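Local structure of glucanase (Klebsiella pneumoniae, 5GY3) at residues E30-A35 and W52-S57; G88-A93 and R159-R164; L97-Q102 and K106-A111. The protein probably hydrolyses internal beta-1,4-glucosidic bonds in cellulose and related beta-glucans, as an endoglucanase of glycoside hydrolase family 8. All blocks are in the same frame, centred on the assembly; numbering follows the deposited sequence.

Contact 1 of 3, residues E30-A35 and W52-S57; sequences EGQGFA and WQWTDS
Gln32 spans the gap between helices 29-41 and 45-59 and meets both Thr55 and Trp54. Its CA lies 6.8 Å from the CA of Thr55, the shortest such distance between residues 30-35 and 52-57, and its CB points toward the second helix. Traced outward, the Gln32 chain first passes Thr55: CB and CG each lie 3.3 Å from Thr55 OG1, as the two side chains run past one another in opposite directions. The chain then bends at CG (chi2 -53°), which brings the amide back alongside the hydroxyl. CD meets the six-membered part of the Trp54 indole, 3.7 Å from Trp54 CZ3, while the amide plane stands 60° from the indole plane, so the two groups are not stacked. At the tip, Gln32 NE2 lies 3.5 Å from Trp54 CE3 and donates to Thr55 OG1 at 3.3 Å. The N-H...O angle is 152° and the oxygen lies close to the amide plane.

This bond is one of several that hold the buried polar groups. NE2 also binds Gly16 O and OE1 accepts a hydrogen bond from Ile18 N, which fixes which way round the amide sits. Thr55 OG1 in turn is bonded to Leu51 O, one turn back in its own helix.

Through Gln32, helix 29-41 is bonded both to the loop carrying Gly16 and Ile18 and to helix 45-59. Tyr71 packs edge-to-face with Trp54, and helix 86-103 adjoins both partners' helices, its Leu91 against Phe34 and its Ile92 against Thr55 and Trp52.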
loop_
_atom_site.group_PDB
_atom_site.type_symbol
_atom_site.label_atom_id
_atom_site.label_comp_id
_atom_site.label_asym_id
_atom_site.label_seq_id
_atom_site.Cartn_x
_atom_site.Cartn_y
_atom_site.Cartn_z
ATOM N N GLU A 30 1.426 5.203 5.633
ATOM C CA GLU A 30 0.369 4.680 4.774
ATOM C C GLU A 30 -0.832 5.623 4.761
ATOM O O GLU A 30 -1.361 5.959 3.698
ATOM C CB GLU A 30 -0.056 3.282 5.238
ATOM C CG GLU A 30 -1.369 2.833 4.625
ATOM C CD GLU A 30 -1.979 1.630 5.319
ATOM O OE1 GLU A 30 -1.329 0.564 5.324
ATOM O OE2 GLU A 30 -3.102 1.757 5.863
ATOM N N GLY A 31 -1.274 6.058 5.945
ATOM C CA GLY A 31 -2.440 6.927 6.012
ATOM C C GLY A 31 -2.202 8.288 5.382
ATOM O O GLY A 31 -3.053 8.795 4.642
ATOM N N GLN A 32 -1.055 8.904 5.674
ATOM C CA GLN A 32 -0.723 10.176 5.032
ATOM C C GLN A 32 -0.629 10.015 3.520
ATOM O O GLN A 32 -1.164 10.835 2.768
ATOM C CB GLN A 32 0.588 10.736 5.582
ATOM C CG GLN A 32 0.614 10.957 7.082
ATOM C CD GLN A 32 -0.555 11.791 7.585
ATOM O OE1 GLN A 32 -1.409 11.290 8.317
ATOM N NE2 GLN A 32 -0.595 13.073 7.201
ATOM N N GLY A 33 0.046 8.958 3.055
ATOM C CA GLY A 33 0.209 8.763 1.620
ATOM C C GLY A 33 -1.098 8.469 0.908
ATOM O O GLY A 33 -1.361 9.013 -0.171
ATOM N N PHE A 34 -1.923 7.581 1.482
ATOM C CA PHE A 34 -3.262 7.346 0.943
ATOM C C PHE A 34 -4.027 8.654 0.817
ATOM O O PHE A 34 -4.626 8.943 -0.223
ATOM C CB PHE A 34 -4.067 6.406 1.847
ATOM C CG PHE A 34 -3.763 4.950 1.676
ATOM C CD1 PHE A 34 -2.996 4.488 0.627
ATOM C CD2 PHE A 34 -4.277 4.034 2.581
ATOM C CE1 PHE A 34 -2.739 3.124 0.482
ATOM C CE2 PHE A 34 -4.022 2.670 2.444
ATOM C CZ PHE A 34 -3.246 2.221 1.394
ATOM N N ALA A 35 -4.051 9.434 1.895
ATOM C CA ALA A 35 -4.839 10.660 1.883
ATOM C C ALA A 35 -4.267 11.672 0.900
ATOM O O ALA A 35 -5.021 12.394 0.238
ATOM C CB ALA A 35 -4.899 11.255 3.283
ATOM N N TRP A 52 0.775 16.996 3.513
ATOM C CA TRP A 52 2.199 16.891 3.206
ATOM C C TRP A 52 3.037 17.694 4.196
ATOM O O TRP A 52 4.083 17.221 4.661
ATOM C CB TRP A 52 2.446 17.346 1.762
ATOM C CG TRP A 52 3.890 17.504 1.386
ATOM C CD1 TRP A 52 4.461 18.578 0.749
ATOM C CD2 TRP A 52 4.952 16.564 1.613
ATOM N NE1 TRP A 52 5.810 18.363 0.575
ATOM C CE2 TRP A 52 6.136 17.136 1.100
ATOM C CE3 TRP A 52 5.020 15.299 2.213
ATOM C CZ2 TRP A 52 7.370 16.484 1.163
ATOM C CZ3 TRP A 52 6.243 14.654 2.277
ATOM C CH2 TRP A 52 7.403 15.248 1.759
ATOM N N GLN A 53 2.583 18.900 4.544
ATOM C CA GLN A 53 3.311 19.716 5.511
ATOM C C GLN A 53 3.449 19.003 6.852
ATOM O O GLN A 53 4.519 19.028 7.465
ATOM C CB GLN A 53 2.610 21.065 5.686
ATOM C CG GLN A 53 3.072 21.890 6.890
ATOM C CD GLN A 53 2.222 23.150 7.086
ATOM O OE1 GLN A 53 1.050 23.189 6.695
ATOM N NE2 GLN A 53 2.812 24.181 7.690
ATOM N N TRP A 54 2.381 18.361 7.328
ATOM C CA TRP A 54 2.503 17.651 8.596
ATOM C C TRP A 54 3.436 16.452 8.455
ATOM O O TRP A 54 4.302 16.224 9.308
ATOM C CB TRP A 54 1.136 17.206 9.117
ATOM C CG TRP A 54 1.287 16.492 10.425
ATOM C CD1 TRP A 54 1.305 17.054 11.675
ATOM C CD2 TRP A 54 1.501 15.086 10.615
ATOM N NE1 TRP A 54 1.501 16.078 12.630
ATOM C CE2 TRP A 54 1.629 14.864 12.005
ATOM C CE3 TRP A 54 1.591 13.993 9.746
ATOM C CZ2 TRP A 54 1.838 13.590 12.544
ATOM C CZ3 TRP A 54 1.793 12.731 10.281
ATOM C CH2 TRP A 54 1.915 12.541 11.667
ATOM N N THR A 55 3.286 15.693 7.369
ATOM C CA THR A 55 4.126 14.519 7.149
ATOM C C THR A 55 5.598 14.897 7.117
ATOM O O THR A 55 6.432 14.275 7.787
ATOM C CB THR A 55 3.729 13.850 5.837
ATOM O OG1 THR A 55 2.330 13.562 5.865
ATOM C CG2 THR A 55 4.533 12.564 5.612
ATOM N N ASP A 56 5.937 15.912 6.326
ATOM C CA ASP A 56 7.330 16.292 6.164
ATOM C C ASP A 56 7.894 16.849 7.465
ATOM O O ASP A 56 8.944 16.401 7.937
ATOM C CB ASP A 56 7.458 17.297 5.018
ATOM C CG ASP A 56 8.897 17.614 4.674
ATOM O OD1 ASP A 56 9.756 16.725 4.813
ATOM O OD2 ASP A 56 9.166 18.760 4.258
ATOM N N SER A 57 7.182 17.792 8.092
ATOM C CA SER A 57 7.735 18.412 9.292
ATOM C C SER A 57 7.793 17.438 10.466
ATOM O O SER A 57 8.704 17.531 11.295
ATOM C CB SER A 57 6.932 19.660 9.666
ATOM O OG SER A 57 5.589 19.325 9.938
#

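Contact 2 of 3, residues G88-A93 and R159-R164; sequences GDTLIA and RAFAER
Phe161 carries this contact, reaching from helix 155-164 to Thr90 and Ala93 of helix 86-103, two helices of what the family assignment indicates is an (alpha/alpha)6 barrel. Taking residues 159-164 in order, Arg159 comes first and is paired within the segment, its NH1 forming a salt bridge with Glu163 OE1 at 2.7 Å. Phe161 follows, with CB directed at helix 86-103 and chi1 of -62° placing CG beside the backbone N, which sends the ring toward Thr90. The ring enters rim first: Phe161 CZ stops 3.6 Å from Thr90 O, which lies at the ring edge and near its plane. The methyl of Thr90 touches the same corner, CG2 being 3.8 Å from Phe161 CE2. At chi1 -64° this methyl lies on the Phe161 side, while Thr90 OG1 is bonded to Ser86 O. Trp170 packs edge-to-face with Phe161, and Thr116 of helix 106-123 also touches it, so the aromatic group is buried among several elements. Arg164, last in the segment, makes a salt bridge with Asp113. The ring's remaining neighbour in residues 88-93 is Ala93, whose CB approaches obliquely to 4.0 Å from Phe161 CZ.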
loop_
_atom_site.group_PDB
_atom_site.type_symbol
_atom_site.label_atom_id
_atom_site.label_comp_id
_atom_site.label_asym_id
_atom_site.label_seq_id
_atom_site.Cartn_x
_atom_site.Cartn_y
_atom_site.Cartn_z
ATOM N N GLY A 88 4.581 3.162 2.785
ATOM C CA GLY A 88 4.180 4.524 3.108
ATOM C C GLY A 88 5.041 5.557 2.404
ATOM O O GLY A 88 4.523 6.509 1.814
ATOM N N ASP A 89 6.371 5.381 2.461
ATOM C CA ASP A 89 7.275 6.273 1.731
ATOM C C ASP A 89 6.923 6.316 0.251
ATOM O O ASP A 89 6.964 7.380 -0.380
ATOM C CB ASP A 89 8.735 5.821 1.847
ATOM C CG ASP A 89 9.211 5.607 3.279
ATOM O OD1 ASP A 89 8.878 6.406 4.179
ATOM O OD2 ASP A 89 9.974 4.639 3.477
ATOM N N THR A 90 6.633 5.151 -0.329
ATOM C CA THR A 90 6.292 5.076 -1.746
ATOM C C THR A 90 5.018 5.851 -2.048
ATOM O O THR A 90 4.948 6.596 -3.037
ATOM C CB THR A 90 6.126 3.604 -2.146
ATOM O OG1 THR A 90 7.376 2.919 -2.002
ATOM C CG2 THR A 90 5.626 3.471 -3.567
ATOM N N LEU A 91 3.982 5.658 -1.222
ATOM C CA LEU A 91 2.700 6.315 -1.461
ATOM C C LEU A 91 2.843 7.826 -1.401
ATOM O O LEU A 91 2.251 8.550 -2.218
ATOM C CB LEU A 91 1.681 5.845 -0.425
ATOM C CG LEU A 91 1.280 4.374 -0.552
ATOM C CD1 LEU A 91 0.605 3.908 0.731
ATOM C CD2 LEU A 91 0.367 4.190 -1.751
ATOM N N ILE A 92 3.625 8.312 -0.434
ATOM C CA ILE A 92 3.894 9.744 -0.306
ATOM C C ILE A 92 4.603 10.265 -1.551
ATOM O O ILE A 92 4.218 11.293 -2.119
ATOM C CB ILE A 92 4.709 10.022 0.972
ATOM C CG1 ILE A 92 3.856 9.761 2.225
ATOM C CG2 ILE A 92 5.260 11.453 0.955
ATOM C CD1 ILE A 92 4.671 9.566 3.545
ATOM N N ALA A 93 5.658 9.567 -1.991
ATOM C CA ALA A 93 6.394 10.026 -3.165
ATOM C C ALA A 93 5.520 9.982 -4.409
ATOM O O ALA A 93 5.645 10.831 -5.301
ATOM C CB ALA A 93 7.655 9.181 -3.373
ATOM N N ARG A 159 5.704 2.199 -11.661
ATOM C CA ARG A 159 5.638 2.568 -13.072
ATOM C C ARG A 159 5.691 4.085 -13.223
ATOM O O ARG A 159 6.406 4.604 -14.087
ATOM C CB ARG A 159 4.367 1.988 -13.713
ATOM C CG ARG A 159 4.186 2.325 -15.192
ATOM C CD ARG A 159 2.749 2.671 -15.522
ATOM N NE ARG A 159 2.070 3.296 -14.355
ATOM C CZ ARG A 159 1.811 4.588 -14.237
ATOM N NH1 ARG A 159 2.162 5.395 -15.215
ATOM N NH2 ARG A 159 1.194 5.033 -13.163
ATOM N N ALA A 160 4.973 4.812 -12.360
ATOM C CA ALA A 160 5.025 6.270 -12.389
ATOM C C ALA A 160 6.429 6.780 -12.102
ATOM O O ALA A 160 6.904 7.710 -12.768
ATOM C CB ALA A 160 4.037 6.858 -11.377
ATOM N N PHE A 161 7.106 6.194 -11.109
ATOM C CA PHE A 161 8.482 6.600 -10.823
ATOM C C PHE A 161 9.359 6.445 -12.060
ATOM O O PHE A 161 10.135 7.347 -12.412
ATOM C CB PHE A 161 9.067 5.764 -9.682
ATOM C CG PHE A 161 8.353 5.901 -8.355
ATOM C CD1 PHE A 161 7.519 6.972 -8.088
ATOM C CD2 PHE A 161 8.545 4.937 -7.370
ATOM C CE1 PHE A 161 6.873 7.095 -6.848
ATOM C CE2 PHE A 161 7.918 5.047 -6.131
ATOM C CZ PHE A 161 7.067 6.128 -5.874
ATOM N N ALA A 162 9.260 5.289 -12.721
ATOM C CA ALA A 162 10.116 5.010 -13.872
ATOM C C ALA A 162 9.926 6.024 -14.993
ATOM O O ALA A 162 10.880 6.340 -15.709
ATOM C CB ALA A 162 9.848 3.603 -14.397
ATOM N N GLU A 163 8.706 6.529 -15.174
ATOM C CA GLU A 163 8.468 7.528 -16.213
ATOM C C GLU A 163 9.159 8.853 -15.921
ATOM O O GLU A 163 9.321 9.665 -16.842
ATOM C CB GLU A 163 6.983 7.775 -16.376
ATOM C CG GLU A 163 6.178 6.532 -16.667
ATOM C CD GLU A 163 4.707 6.850 -16.848
ATOM O OE1 GLU A 163 4.037 7.226 -15.854
ATOM O OE2 GLU A 163 4.212 6.741 -17.987
ATOM N N ARG A 164 9.523 9.098 -14.663
ATOM C CA ARG A 164 10.079 10.343 -14.148
ATOM C C ARG A 164 11.591 10.272 -13.965
ATOM O O ARG A 164 12.307 11.200 -14.356
ATOM C CB ARG A 164 9.392 10.672 -12.804
ATOM C CG ARG A 164 10.072 11.726 -11.911
ATOM C CD ARG A 164 9.730 13.136 -12.351
ATOM N NE ARG A 164 10.515 14.140 -11.643
ATOM C CZ ARG A 164 10.574 15.415 -12.003
ATOM N NH1 ARG A 164 9.897 15.832 -13.062
ATOM N NH2 ARG A 164 11.318 16.274 -11.308
#

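Contact 3 of 3, residues L97-Q102 and K106-A111; sequences LRAQKQ and KRYAIA
Helices 86-103 and 106-123 form an antiparallel helical hairpin, the kind of unit from which (alpha/alpha)6 barrels are built, and residues 97-102 and 106-111 are its closed end. The short segments run at 166° to each other, with axes only 7.2 Å apart. Ala99 and Ala109, small residues that each turn CB toward the other helix, are consistent with so close an approach. The backbones themselves come near, the CA atoms of Leu97 and Ala109 being 5.0 Å apart.

Tyr108 and Ala99 make the aromatic part of the contact. Ala99 CB sits over one ring face of Tyr108, 4.0 Å from the centroid, a CH-pi contact displaced toward the CG-CD2 side. The base of the tyrosine also touches, Tyr108 CB lying 3.8 Å from Gln100 N.

Gln100 lays its aliphatic part against Ala109 and Lys106. With CG anti to the backbone N (chi1 178°), CG comes within 3.7 Å of Ala109 CB and 4.0 Å of Lys106 CA, and Gln100 CB is 3.8 Å from Ala109 CB. The bend at chi2 (-86°) then turns the amide aside, so methylene groups meet the second helix. Leu97 starts out away from that helix, yet its branch end returns, CD1 reaching 4.3 Å from Ala109 CB.

Beyond the hairpin, Tyr108 OH is hydrogen-bonded to Asp49 OD1 and Arg45 NE, and Phe48 meets its ring edge-to-face; this side chain therefore joins the hairpin to helix 45-59. Val40 of helix 29-41 packs on Ala99, while Arg164 of helix 155-164 lies against both Leu97 and Ala109.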
loop_
_atom_site.group_PDB
_atom_site.type_symbol
_atom_site.label_atom_id
_atom_site.label_comp_id
_atom_site.label_asym_id
_atom_site.label_seq_id
_atom_site.Cartn_x
_atom_site.Cartn_y
_atom_site.Cartn_z
ATOM N N LEU A 97 4.388 13.113 -6.912
ATOM C CA LEU A 97 4.508 13.099 -8.366
ATOM C C LEU A 97 3.179 13.463 -9.024
ATOM O O LEU A 97 3.125 14.285 -9.952
ATOM C CB LEU A 97 4.995 11.723 -8.812
ATOM C CG LEU A 97 5.804 11.628 -10.089
ATOM C CD1 LEU A 97 6.971 12.608 -9.978
ATOM C CD2 LEU A 97 6.307 10.199 -10.232
ATOM N N ARG A 98 2.083 12.881 -8.535
ATOM C CA ARG A 98 0.778 13.171 -9.113
ATOM C C ARG A 98 0.340 14.603 -8.822
ATOM O O ARG A 98 -0.354 15.220 -9.643
ATOM C CB ARG A 98 -0.239 12.148 -8.605
ATOM C CG ARG A 98 -0.002 10.762 -9.233
ATOM C CD ARG A 98 -0.550 9.600 -8.395
ATOM N NE ARG A 98 -2.002 9.452 -8.454
ATOM C CZ ARG A 98 -2.656 8.633 -9.281
ATOM N NH1 ARG A 98 -2.001 7.883 -10.153
ATOM N NH2 ARG A 98 -3.980 8.552 -9.228
ATOM N N ALA A 99 0.762 15.157 -7.688
ATOM C CA ALA A 99 0.443 16.546 -7.375
ATOM C C ALA A 99 1.103 17.507 -8.357
ATOM O O ALA A 99 0.515 18.531 -8.725
ATOM C CB ALA A 99 0.875 16.867 -5.946
ATOM N N GLN A 100 2.337 17.210 -8.777
ATOM C CA GLN A 100 2.988 18.060 -9.770
ATOM C C GLN A 100 2.162 18.132 -11.043
ATOM O O GLN A 100 2.001 19.208 -11.632
ATOM C CB GLN A 100 4.389 17.540 -10.096
ATOM C CG GLN A 100 5.101 18.372 -11.174
ATOM C CD GLN A 100 4.766 17.926 -12.582
ATOM O OE1 GLN A 100 4.696 16.730 -12.859
ATOM N NE2 GLN A 100 4.537 18.887 -13.475
ATOM N N LYS A 101 1.664 16.988 -11.502
ATOM C CA LYS A 101 0.886 16.973 -12.734
ATOM C C LYS A 101 -0.435 17.700 -12.550
ATOM O O LYS A 101 -0.849 18.477 -13.416
ATOM C CB LYS A 101 0.645 15.537 -13.187
ATOM C CG LYS A 101 1.899 14.833 -13.655
ATOM C CD LYS A 101 1.658 13.345 -13.842
ATOM C CE LYS A 101 2.668 12.765 -14.817
ATOM N NZ LYS A 101 4.005 13.386 -14.628
ATOM N N GLN A 102 -1.097 17.467 -11.418
ATOM C CA GLN A 102 -2.413 18.048 -11.188
ATOM C C GLN A 102 -2.348 19.568 -11.130
ATOM O O GLN A 102 -3.156 20.260 -11.759
ATOM C CB GLN A 102 -3.002 17.482 -9.899
ATOM C CG GLN A 102 -4.330 18.091 -9.512
ATOM C CD GLN A 102 -5.452 17.667 -10.435
ATOM O OE1 GLN A 102 -5.456 16.552 -10.961
ATOM N NE2 GLN A 102 -6.403 18.562 -10.655
ATOM N N LYS A 106 6.452 22.166 -10.140
ATOM C CA LYS A 106 7.612 21.275 -10.119
ATOM C C LYS A 106 8.140 21.010 -8.715
ATOM O O LYS A 106 8.860 20.022 -8.522
ATOM C CB LYS A 106 8.740 21.855 -10.972
ATOM C CG LYS A 106 9.373 23.112 -10.371
ATOM C CD LYS A 106 10.524 23.619 -11.237
ATOM C CE LYS A 106 10.988 24.993 -10.772
ATOM N NZ LYS A 106 11.167 25.037 -9.286
ATOM N N ARG A 107 7.813 21.856 -7.737
ATOM C CA ARG A 107 8.309 21.635 -6.379
ATOM C C ARG A 107 7.815 20.305 -5.809
ATOM O O ARG A 107 8.557 19.625 -5.084
ATOM C CB ARG A 107 7.913 22.817 -5.490
ATOM C CG ARG A 107 8.611 24.128 -5.920
ATOM C CD ARG A 107 8.090 25.369 -5.185
ATOM N NE ARG A 107 6.658 25.585 -5.397
ATOM C CZ ARG A 107 5.936 26.505 -4.763
ATOM N NH1 ARG A 107 6.507 27.312 -3.875
ATOM N NH2 ARG A 107 4.636 26.616 -5.012
ATOM N N TYR A 108 6.597 19.890 -6.159
ATOM C CA TYR A 108 6.123 18.583 -5.706
ATOM C C TYR A 108 6.939 17.452 -6.321
ATOM O O TYR A 108 7.208 16.440 -5.660
ATOM C CB TYR A 108 4.651 18.389 -6.055
ATOM C CG TYR A 108 3.692 19.334 -5.369
ATOM C CD1 TYR A 108 3.650 19.432 -3.987
ATOM C CD2 TYR A 108 2.805 20.104 -6.113
ATOM C CE1 TYR A 108 2.752 20.286 -3.353
ATOM C CE2 TYR A 108 1.903 20.958 -5.491
ATOM C CZ TYR A 108 1.879 21.048 -4.115
ATOM O OH TYR A 108 0.980 21.897 -3.491
ATOM N N ALA A 109 7.321 17.595 -7.587
ATOM C CA ALA A 109 8.109 16.558 -8.244
ATOM C C ALA A 109 9.540 16.529 -7.721
ATOM O O ALA A 109 10.138 15.453 -7.615
ATOM C CB ALA A 109 8.095 16.769 -9.755
ATOM N N ILE A 110 10.100 17.694 -7.384
ATOM C CA ILE A 110 11.438 17.719 -6.794
ATOM C C ILE A 110 11.432 17.018 -5.443
ATOM O O ILE A 110 12.373 16.290 -5.109
ATOM C CB ILE A 110 11.958 19.167 -6.701
ATOM C CG1 ILE A 110 12.297 19.664 -8.109
ATOM C CG2 ILE A 110 13.162 19.259 -5.753
ATOM C CD1 ILE A 110 12.525 21.168 -8.215
ATOM N N ALA A 111 10.349 17.180 -4.672
ATOM C CA ALA A 111 10.229 16.453 -3.411
ATOM C C ALA A 111 10.118 14.951 -3.651
ATOM O O ALA A 111 10.763 14.152 -2.958
ATOM C CB ALA A 111 9.019 16.958 -2.622
#

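Overall arrangement
Helix 86-103 unites the three contacts: it contributes residues 88-93 to contact 2 and 97-102 to contact 3, and it packs on both helices of contact 1. There Gly33 CA lies 3.8 Å from Ile92 CG1. Contacts 2 and 3, with centres 11 Å apart, meet where Ala160 O is 3.6 Å from Leu97 CD2. Contacts 1 and 3 touch more lightly, Trp52 CZ2 being 4.2 Å from Ala111 CB. The predicted nucleophile Asp87 lies about 5 Å from Thr90 of contact 2 and about 11 Å from Gln32 of contact 1, side chain to side chain; contact 3 is remote from it.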